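Local coordinates for fibronectin type III domain-containing protein (Simiduia agarivorans, PDB 6P2K) that probably cleaves xyloglucan-type beta-glucans as a family 74 glycoside hydrolase, this chain carrying the beta-propeller part of a longer zinc-binding protein, at residues B[133-141]-B[153-164]; B[177-187]-B[190-200]. All coordinates share one frame; numbering follows the deposited sequence.

Contact 1: residues B[133-141]-B[153-164]; sequences ETAAGPGQV and TVTFDSNSSTDR
Arg164 reaches back along 133-141 and joins Glu133 and Thr134 with its buried guanidinium, making the one salt bridge between the two segments. Arg164 NH2 lies 2.8 Å from Glu133 OE2 and meets the carboxylate from above its plane, the two flat groups being turned 40° apart. Both Arg164 NE, at 3.1 Å, and Arg164 NH2, at 3.0 Å, converge on Thr134 O, which lies in the guanidinium plane, a side-on grip that fixes the rotation of the group. The stem leaves the backbone with CG between N and the carbonyl carbon (chi1 73°), then runs extended past Ala135 O and Gly137. Two waters accept from Arg164 NH1, one also donating to Glu133 OE2, the other to Pro138 O.

Among backbone bonds, Gly137 N donates to Thr162 O at 2.7 Å and Arg164 N to Ala135 O, while Val141 and Val154 exchange N-H...O bonds as an antiparallel hydrogen-bonded pair, and Phe156 N donates to Gly139 O.

A side-chain hydrogen bond lies on one face of the hairpin: Gln140 NE2 gives a nearly straight bond (168°) to Thr155 OG1, 2.8 Å away and in the amide plane. The Gln140 amide also lies against Thr153 CG2.

Apolar contacts gather around Phe156. Gly139 CA sits over the ring face, 3.9 Å from its centroid, in a CH-pi contact, and Val141 CG2 approaches CE2 of Phe156 at 3.6 Å. Tyr188 and Leu181 also touch this ring.

The outer hairpin of a four-stranded blade, strands 139-144 and 152-155, is thus bonded within itself, while the loop entering it is bonded to the chain leaving toward 166-171, the innermost strand of the next blade: the blade-to-blade connection of a beta-propeller, here held by an arginine.

Contact 2: residues B[177-187]-B[190-200]; sequences NTVYLGSNKGV and STNGGLNWQRI
This is a contact within one four-stranded antiparallel propeller blade, where the turn between strands 187-190 and 198-200 folds back onto strand 179-183. Val179 and Ser190 form an antiparallel hydrogen-bonded pair, with Ser190 N 2.9 Å from Val179 O and Val179 N 3.0 Å from Ser190 O. Farther along, Ile200 N donates to Val187 O, and a water joins Val187 N to Ile200 O.

The turn, Ser-Thr-Asn-Gly-Gly-Leu-Asn-Trp from Ser190 to Trp197, resembles the Asp-box of beta-propellers, with Asn192 where an aspartate is usual. Ser190 OG accepts from Asn192 N at 2.7 Å, making an ST turn, and from Gly194 N at 2.8 Å. Trp197 folds inward, its ring held between Ser190 CB, over one face, and Leu181 CD2, over the opposite one; the leucine methyl is 3.6 Å from the centroid of the six-membered ring, a CH-pi contact. Elsewhere Ile200 CD1 meets the edge of the Tyr180 ring, 3.7 Å from CE2.

The two segments are therefore joined by backbone hydrogen bonds, at Val179 with Ser190 and from Ile200 to Val187, and by apolar packing of Trp197 and Ile200, while Ser190 OG organises the turn internally.

Contact 1 precedes contact 2 in sequence, and their centres lie 14 Å apart, on adjacent blades of the propeller. Lys185, from contact 2, inserts into contact 1: Lys185 NZ is placed 2.4 Å from Asp157 OD1, a salt bridge whose exact length is doubtful, and bonds to Gly137 O, while Lys185 CD packs 3.2 Å from Asp163 O. Asn184 ND2 is probably hydrogen-bonded to Asp163 OD1, at 2.7 Å. Apolar contacts continue the seam, with Val154 on Trp197 and both Val141 and Phe156 on Leu181. Gln16 and Asp124 ligate zinc; the Ala135 side chain of contact 1 is about 10 Å from that of Asp124 and about 14 Å from a bound zinc ion. No known zinc site adjoins contact 2.

Contact 1: residues B[133-141]-B[153-164]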
loop_
_atom_site.group_PDB
_atom_site.type_symbol
_atom_site.label_atom_id
_atom_site.label_comp_id
_atom_site.label_asym_id
_atom_site.label_seq_id
_atom_site.Cartn_x
_atom_site.Cartn_y
_atom_site.Cartn_z
ATOM N N GLU B 133 -29.026 -56.004 15.078
ATOM C CA GLU B 133 -28.741 -56.907 13.974
ATOM C C GLU B 133 -27.245 -57.204 13.898
ATOM O O GLU B 133 -26.411 -56.500 14.473
ATOM C CB GLU B 133 -29.225 -56.315 12.648
ATOM C CG GLU B 133 -30.709 -56.511 12.368
ATOM C CD GLU B 133 -31.084 -56.158 10.937
ATOM O OE1 GLU B 133 -31.368 -54.971 10.667
ATOM O OE2 GLU B 133 -31.099 -57.070 10.083
ATOM N N THR B 134 -26.909 -58.273 13.179
ATOM C CA THR B 134 -25.523 -58.635 12.923
ATOM C C THR B 134 -25.312 -58.798 11.425
ATOM O O THR B 134 -26.218 -59.211 10.695
ATOM C CB THR B 134 -25.113 -59.936 13.645
ATOM O OG1 THR B 134 -25.774 -61.057 13.043
ATOM C CG2 THR B 134 -25.471 -59.873 15.122
ATOM N N ALA B 135 -24.103 -58.460 10.973
ATOM C CA ALA B 135 -23.761 -58.665 9.570
ATOM C C ALA B 135 -23.813 -60.141 9.207
ATOM O O ALA B 135 -24.347 -60.515 8.156
ATOM C CB ALA B 135 -22.378 -58.084 9.273
ATOM N N ALA B 136 -23.274 -60.997 10.072
ATOM C CA ALA B 136 -23.327 -62.432 9.834
ATOM C C ALA B 136 -24.750 -62.947 10.010
ATOM O O ALA B 136 -25.481 -62.517 10.907
ATOM C CB ALA B 136 -22.378 -63.164 10.783
ATOM N N GLY B 137 -25.143 -63.874 9.141
ATOM C CA GLY B 137 -26.460 -64.455 9.202
ATOM C C GLY B 137 -26.838 -65.186 7.931
ATOM O O GLY B 137 -26.066 -65.259 6.969
ATOM N N PRO B 138 -28.041 -65.751 7.909
ATOM C CA PRO B 138 -28.498 -66.453 6.705
ATOM C C PRO B 138 -28.855 -65.475 5.599
ATOM O O PRO B 138 -29.486 -64.442 5.835
ATOM C CB PRO B 138 -29.736 -67.223 7.187
ATOM C CG PRO B 138 -29.708 -67.135 8.693
ATOM C CD PRO B 138 -29.003 -65.865 9.014
ATOM N N GLY B 139 -28.440 -65.810 4.380
ATOM C CA GLY B 139 -28.829 -65.033 3.221
ATOM C C GLY B 139 -30.319 -65.171 2.986
ATOM O O GLY B 139 -30.822 -66.292 2.796
ATOM N N GLN B 140 -31.043 -64.056 3.012
ATOM C CA GLN B 140 -32.492 -64.094 2.899
ATOM C C GLN B 140 -32.976 -62.923 2.060
ATOM O O GLN B 140 -32.252 -61.952 1.826
ATOM C CB GLN B 140 -33.162 -64.080 4.278
ATOM C CG GLN B 140 -33.126 -65.425 4.975
ATOM C CD GLN B 140 -33.905 -65.429 6.268
ATOM O OE1 GLN B 140 -33.878 -64.458 7.023
ATOM N NE2 GLN B 140 -34.614 -66.522 6.530
ATOM N N VAL B 141 -34.223 -63.032 1.614
ATOM C CA VAL B 141 -34.831 -62.075 0.697
ATOM C C VAL B 141 -36.333 -62.061 0.947
ATOM O O VAL B 141 -36.962 -63.119 1.047
ATOM C CB VAL B 141 -34.516 -62.428 -0.773
ATOM C CG1 VAL B 141 -35.610 -61.921 -1.694
ATOM C CG2 VAL B 141 -33.164 -61.852 -1.187
ATOM N N THR B 153 -40.413 -64.739 3.697
ATOM C CA THR B 153 -38.963 -64.754 3.833
ATOM C C THR B 153 -38.411 -65.956 3.074
ATOM O O THR B 153 -38.636 -67.104 3.469
ATOM C CB THR B 153 -38.559 -64.799 5.304
ATOM O OG1 THR B 153 -39.288 -63.798 6.026
ATOM C CG2 THR B 153 -37.077 -64.531 5.449
ATOM N N VAL B 154 -37.698 -65.688 1.985
ATOM C CA VAL B 154 -37.044 -66.721 1.193
ATOM C C VAL B 154 -35.577 -66.761 1.592
ATOM O O VAL B 154 -34.883 -65.738 1.543
ATOM C CB VAL B 154 -37.201 -66.464 -0.313
ATOM C CG1 VAL B 154 -36.376 -67.466 -1.110
ATOM C CG2 VAL B 154 -38.660 -66.544 -0.712
ATOM N N THR B 155 -35.105 -67.936 1.991
ATOM C CA THR B 155 -33.711 -68.146 2.349
ATOM C C THR B 155 -32.970 -68.708 1.143
ATOM O O THR B 155 -33.471 -69.618 0.473
ATOM C CB THR B 155 -33.591 -69.108 3.537
ATOM O OG1 THR B 155 -34.251 -68.548 4.681
ATOM C CG2 THR B 155 -32.128 -69.373 3.870
ATOM N N PHE B 156 -31.787 -68.160 0.857
ATOM C CA PHE B 156 -30.934 -68.704 -0.189
ATOM C C PHE B 156 -29.561 -69.136 0.312
ATOM O O PHE B 156 -28.760 -69.638 -0.486
ATOM C CB PHE B 156 -30.780 -67.703 -1.349
ATOM C CG PHE B 156 -30.208 -66.368 -0.953
ATOM C CD1 PHE B 156 -28.837 -66.157 -0.944
ATOM C CD2 PHE B 156 -31.042 -65.314 -0.621
ATOM C CE1 PHE B 156 -28.311 -64.927 -0.592
ATOM C CE2 PHE B 156 -30.523 -64.082 -0.269
ATOM C CZ PHE B 156 -29.155 -63.888 -0.255
ATOM N N ASP B 157 -29.268 -68.966 1.599
ATOM C CA ASP B 157 -28.051 -69.508 2.189
ATOM C C ASP B 157 -28.303 -69.744 3.670
ATOM O O ASP B 157 -28.802 -68.853 4.364
ATOM C CB ASP B 157 -26.855 -68.572 1.984
ATOM C CG ASP B 157 -25.585 -69.103 2.623
ATOM O OD1 ASP B 157 -25.351 -68.817 3.817
ATOM O OD2 ASP B 157 -24.824 -69.817 1.933
ATOM N N SER B 158 -27.959 -70.942 4.145
ATOM C CA SER B 158 -28.297 -71.363 5.499
ATOM C C SER B 158 -27.251 -70.977 6.534
ATOM O O SER B 158 -27.540 -71.032 7.736
ATOM C CB SER B 158 -28.494 -72.882 5.543
ATOM O OG SER B 158 -29.097 -73.352 4.351
ATOM N N ASN B 159 -26.055 -70.591 6.105
ATOM C CA ASN B 159 -24.973 -70.347 7.046
ATOM C C ASN B 159 -25.174 -69.020 7.771
ATOM O O ASN B 159 -25.332 -67.971 7.139
ATOM C CB ASN B 159 -23.635 -70.353 6.315
ATOM C CG ASN B 159 -22.474 -70.578 7.248
ATOM O OD1 ASN B 159 -22.621 -70.496 8.467
ATOM N ND2 ASN B 159 -21.306 -70.858 6.684
ATOM N N SER B 160 -25.170 -69.071 9.101
ATOM C CA SER B 160 -25.211 -67.875 9.930
ATOM C C SER B 160 -23.824 -67.389 10.328
ATOM O O SER B 160 -23.709 -66.351 10.986
ATOM C CB SER B 160 -26.054 -68.125 11.187
ATOM O OG SER B 160 -25.568 -69.234 11.922
ATOM N N SER B 161 -22.771 -68.110 9.951
ATOM C CA SER B 161 -21.409 -67.658 10.198
ATOM C C SER B 161 -20.974 -66.554 9.244
ATOM O O SER B 161 -19.911 -65.957 9.452
ATOM C CB SER B 161 -20.444 -68.844 10.079
ATOM O OG SER B 161 -20.315 -69.287 8.731
ATOM N N THR B 162 -21.764 -66.282 8.207
ATOM C CA THR B 162 -21.317 -65.556 7.026
ATOM C C THR B 162 -22.110 -64.276 6.797
ATOM O O THR B 162 -23.281 -64.168 7.170
ATOM C CB THR B 162 -21.437 -66.430 5.785
ATOM O OG1 THR B 162 -22.782 -66.913 5.697
ATOM C CG2 THR B 162 -20.456 -67.601 5.848
ATOM N N ASP B 163 -21.461 -63.320 6.129
ATOM C CA ASP B 163 -22.058 -62.010 5.886
ATOM C C ASP B 163 -23.140 -62.105 4.817
ATOM O O ASP B 163 -22.907 -62.641 3.728
ATOM C CB ASP B 163 -20.973 -61.016 5.477
ATOM C CG ASP B 163 -21.495 -59.600 5.324
ATOM O OD1 ASP B 163 -22.333 -59.359 4.430
ATOM O OD2 ASP B 163 -21.074 -58.727 6.113
ATOM N N ARG B 164 -24.315 -61.554 5.124
ATOM C CA ARG B 164 -25.519 -61.734 4.323
ATOM C C ARG B 164 -25.908 -60.487 3.541
ATOM O O ARG B 164 -26.989 -60.457 2.947
ATOM C CB ARG B 164 -26.677 -62.160 5.226
ATOM C CG ARG B 164 -27.185 -61.027 6.091
ATOM C CD ARG B 164 -27.787 -61.499 7.399
ATOM N NE ARG B 164 -27.849 -60.404 8.365
ATOM C CZ ARG B 164 -28.795 -59.468 8.375
ATOM N NH1 ARG B 164 -29.765 -59.494 7.470
ATOM N NH2 ARG B 164 -28.771 -58.504 9.286
HETATM O O HOH W 1 -31.291 -57.009 7.311
HETATM O O HOH W 2 -30.580 -61.786 5.358
HETATM O O HOH W 3 -29.851 -61.529 2.989
#

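Contact 2: residues B[177-187]-B[190-200]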
loop_
_atom_site.group_PDB
_atom_site.type_symbol
_atom_site.label_atom_id
_atom_site.label_comp_id
_atom_site.label_asym_id
_atom_site.label_seq_id
_atom_site.Cartn_x
_atom_site.Cartn_y
_atom_site.Cartn_z
ATOM N N ASN B 177 -39.440 -63.834 -15.124
ATOM C CA ASN B 177 -39.295 -64.748 -14.000
ATOM C C ASN B 177 -37.843 -65.113 -13.720
ATOM O O ASN B 177 -37.579 -65.900 -12.807
ATOM C CB ASN B 177 -40.130 -66.009 -14.241
ATOM C CG ASN B 177 -41.618 -65.719 -14.242
ATOM O OD1 ASN B 177 -42.251 -65.642 -13.188
ATOM N ND2 ASN B 177 -42.188 -65.570 -15.432
ATOM N N THR B 178 -36.906 -64.541 -14.468
ATOM C CA THR B 178 -35.478 -64.692 -14.233
ATOM C C THR B 178 -34.988 -63.477 -13.450
ATOM O O THR B 178 -35.337 -62.346 -13.787
ATOM C CB THR B 178 -34.721 -64.805 -15.556
ATOM O OG1 THR B 178 -35.277 -65.877 -16.323
ATOM C CG2 THR B 178 -33.231 -65.046 -15.300
ATOM N N VAL B 179 -34.196 -63.707 -12.404
ATOM C CA VAL B 179 -33.672 -62.607 -11.591
ATOM C C VAL B 179 -32.464 -63.103 -10.797
ATOM O O VAL B 179 -32.443 -64.239 -10.315
ATOM C CB VAL B 179 -34.772 -62.034 -10.665
ATOM C CG1 VAL B 179 -35.518 -63.155 -9.939
ATOM C CG2 VAL B 179 -34.198 -61.029 -9.680
ATOM N N TYR B 180 -31.453 -62.237 -10.676
ATOM C CA TYR B 180 -30.239 -62.496 -9.913
ATOM C C TYR B 180 -30.120 -61.527 -8.742
ATOM O O TYR B 180 -30.660 -60.417 -8.764
ATOM C CB TYR B 180 -28.973 -62.349 -10.769
ATOM C CG TYR B 180 -28.913 -63.196 -12.012
ATOM C CD1 TYR B 180 -29.718 -62.918 -13.107
ATOM C CD2 TYR B 180 -28.024 -64.258 -12.103
ATOM C CE1 TYR B 180 -29.656 -63.683 -14.245
ATOM C CE2 TYR B 180 -27.952 -65.031 -13.240
ATOM C CZ TYR B 180 -28.772 -64.739 -14.309
ATOM O OH TYR B 180 -28.705 -65.505 -15.447
ATOM N N LEU B 181 -29.373 -61.950 -7.725
ATOM C CA LEU B 181 -28.966 -61.067 -6.644
ATOM C C LEU B 181 -27.458 -61.155 -6.458
ATOM O O LEU B 181 -26.846 -62.207 -6.670
ATOM C CB LEU B 181 -29.682 -61.394 -5.318
ATOM C CG LEU B 181 -29.388 -62.690 -4.558
ATOM C CD1 LEU B 181 -28.201 -62.561 -3.603
ATOM C CD2 LEU B 181 -30.634 -63.100 -3.799
ATOM N N GLY B 182 -26.869 -60.033 -6.059
ATOM C CA GLY B 182 -25.450 -59.969 -5.781
ATOM C C GLY B 182 -25.186 -59.694 -4.317
ATOM O O GLY B 182 -25.660 -58.696 -3.772
ATOM N N SER B 183 -24.429 -60.571 -3.666
ATOM C CA SER B 183 -24.310 -60.522 -2.218
ATOM C C SER B 183 -22.884 -60.858 -1.807
ATOM O O SER B 183 -22.069 -61.309 -2.613
ATOM C CB SER B 183 -25.301 -61.483 -1.549
ATOM O OG SER B 183 -24.997 -61.649 -0.177
ATOM N N ASN B 184 -22.587 -60.617 -0.530
ATOM C CA ASN B 184 -21.371 -61.172 0.045
ATOM C C ASN B 184 -21.438 -62.692 0.123
ATOM O O ASN B 184 -20.403 -63.343 0.296
ATOM C CB ASN B 184 -21.111 -60.580 1.433
ATOM C CG ASN B 184 -20.624 -59.140 1.374
ATOM O OD1 ASN B 184 -19.871 -58.757 0.475
ATOM N ND2 ASN B 184 -21.056 -58.331 2.337
ATOM N N LYS B 185 -22.635 -63.271 0.014
ATOM C CA LYS B 185 -22.748 -64.716 -0.135
ATOM C C LYS B 185 -22.167 -65.171 -1.466
ATOM O O LYS B 185 -21.534 -66.231 -1.551
ATOM C CB LYS B 185 -24.215 -65.138 -0.032
ATOM C CG LYS B 185 -24.906 -64.731 1.257
ATOM C CD LYS B 185 -24.158 -65.276 2.460
ATOM C CE LYS B 185 -24.969 -65.132 3.734
ATOM N NZ LYS B 185 -25.589 -66.411 4.156
ATOM N N GLY B 186 -22.358 -64.373 -2.502
ATOM C CA GLY B 186 -22.045 -64.712 -3.868
ATOM C C GLY B 186 -23.199 -64.303 -4.759
ATOM O O GLY B 186 -24.168 -63.689 -4.307
ATOM N N VAL B 187 -23.099 -64.640 -6.041
ATOM C CA VAL B 187 -24.158 -64.339 -6.995
ATOM C C VAL B 187 -25.107 -65.526 -7.051
ATOM O O VAL B 187 -24.686 -66.657 -7.314
ATOM C CB VAL B 187 -23.582 -64.023 -8.382
ATOM C CG1 VAL B 187 -24.695 -63.980 -9.411
ATOM C CG2 VAL B 187 -22.846 -62.703 -8.344
ATOM N N SER B 190 -32.346 -67.045 -9.617
ATOM C CA SER B 190 -33.639 -67.699 -9.524
ATOM C C SER B 190 -34.324 -67.639 -10.880
ATOM O O SER B 190 -34.357 -66.581 -11.518
ATOM C CB SER B 190 -34.520 -67.041 -8.461
ATOM O OG SER B 190 -35.889 -67.112 -8.823
ATOM N N THR B 191 -34.840 -68.781 -11.327
ATOM C CA THR B 191 -35.837 -68.819 -12.385
ATOM C C THR B 191 -37.246 -68.858 -11.811
ATOM O O THR B 191 -38.212 -69.044 -12.556
ATOM C CB THR B 191 -35.603 -70.020 -13.302
ATOM O OG1 THR B 191 -35.174 -71.143 -12.523
ATOM C CG2 THR B 191 -34.536 -69.694 -14.343
ATOM N N ASN B 192 -37.373 -68.673 -10.499
ATOM C CA ASN B 192 -38.631 -68.752 -9.774
ATOM C C ASN B 192 -39.333 -67.411 -9.651
ATOM O O ASN B 192 -40.467 -67.366 -9.161
ATOM C CB ASN B 192 -38.380 -69.285 -8.360
ATOM C CG ASN B 192 -37.459 -70.491 -8.344
ATOM O OD1 ASN B 192 -36.496 -70.561 -9.112
ATOM N ND2 ASN B 192 -37.766 -71.460 -7.489
ATOM N N GLY B 193 -38.675 -66.320 -10.035
ATOM C CA GLY B 193 -39.075 -65.007 -9.584
ATOM C C GLY B 193 -38.644 -64.689 -8.172
ATOM O O GLY B 193 -39.034 -63.641 -7.641
ATOM N N GLY B 194 -37.873 -65.563 -7.543
ATOM C CA GLY B 194 -37.346 -65.334 -6.223
ATOM C C GLY B 194 -37.819 -66.273 -5.126
ATOM O O GLY B 194 -37.679 -65.925 -3.947
ATOM N N LEU B 195 -38.359 -67.445 -5.464
ATOM C CA LEU B 195 -38.822 -68.370 -4.438
ATOM C C LEU B 195 -37.803 -69.452 -4.098
ATOM O O LEU B 195 -37.855 -70.004 -2.993
ATOM C CB LEU B 195 -40.145 -69.018 -4.858
ATOM C CG LEU B 195 -41.307 -68.043 -5.085
ATOM C CD1 LEU B 195 -42.635 -68.784 -5.152
ATOM C CD2 LEU B 195 -41.345 -66.974 -4.002
ATOM N N ASN B 196 -36.884 -69.769 -5.009
ATOM C CA ASN B 196 -35.736 -70.608 -4.692
ATOM C C ASN B 196 -34.520 -70.084 -5.438
ATOM O O ASN B 196 -34.632 -69.558 -6.547
ATOM C CB ASN B 196 -35.958 -72.083 -5.059
ATOM C CG ASN B 196 -36.952 -72.768 -4.153
ATOM O OD1 ASN B 196 -36.630 -73.105 -3.015
ATOM N ND2 ASN B 196 -38.170 -72.974 -4.648
ATOM N N TRP B 197 -33.352 -70.241 -4.815
ATOM C CA TRP B 197 -32.091 -69.780 -5.374
ATOM C C TRP B 197 -31.029 -70.852 -5.176
ATOM O O TRP B 197 -31.226 -71.819 -4.434
ATOM C CB TRP B 197 -31.615 -68.479 -4.716
ATOM C CG TRP B 197 -32.620 -67.388 -4.658
ATOM C CD1 TRP B 197 -33.726 -67.327 -3.862
ATOM C CD2 TRP B 197 -32.589 -66.165 -5.398
ATOM N NE1 TRP B 197 -34.397 -66.149 -4.076
ATOM C CE2 TRP B 197 -33.718 -65.415 -5.014
ATOM C CE3 TRP B 197 -31.722 -65.636 -6.358
ATOM C CZ2 TRP B 197 -34.002 -64.167 -5.555
ATOM C CZ3 TRP B 197 -32.004 -64.395 -6.894
ATOM C CH2 TRP B 197 -33.135 -63.674 -6.491
ATOM N N GLN B 198 -29.899 -70.675 -5.866
ATOM C CA GLN B 198 -28.696 -71.473 -5.657
ATOM C C GLN B 198 -27.519 -70.701 -6.225
ATOM O O GLN B 198 -27.667 -69.918 -7.168
ATOM C CB GLN B 198 -28.776 -72.884 -6.283
ATOM C CG GLN B 198 -29.108 -72.945 -7.762
ATOM C CD GLN B 198 -30.554 -72.674 -8.022
ATOM O OE1 GLN B 198 -31.429 -73.402 -7.559
ATOM N NE2 GLN B 198 -30.823 -71.597 -8.736
ATOM N N ARG B 199 -26.347 -70.942 -5.649
ATOM C CA ARG B 199 -25.203 -70.079 -5.875
ATOM C C ARG B 199 -24.597 -70.284 -7.257
ATOM O O ARG B 199 -24.450 -71.414 -7.732
ATOM C CB ARG B 199 -24.148 -70.324 -4.805
ATOM C CG ARG B 199 -23.123 -69.223 -4.699
ATOM C CD ARG B 199 -22.303 -69.391 -3.446
ATOM N NE ARG B 199 -21.061 -68.636 -3.523
ATOM C CZ ARG B 199 -19.948 -68.965 -2.879
ATOM N NH1 ARG B 199 -19.919 -70.039 -2.102
ATOM N NH2 ARG B 199 -18.862 -68.218 -3.015
ATOM N N ILE B 200 -24.258 -69.174 -7.904
ATOM C CA ILE B 200 -23.402 -69.183 -9.082
ATOM C C ILE B 200 -21.961 -69.090 -8.604
ATOM O O ILE B 200 -21.634 -68.265 -7.742
ATOM C CB ILE B 200 -23.752 -68.019 -10.025
ATOM C CG1 ILE B 200 -24.871 -68.424 -10.985
ATOM C CG2 ILE B 200 -22.520 -67.550 -10.794
ATOM C CD1 ILE B 200 -25.448 -67.262 -11.758
HETATM O O HOH W 4 -20.931 -65.750 -7.083
#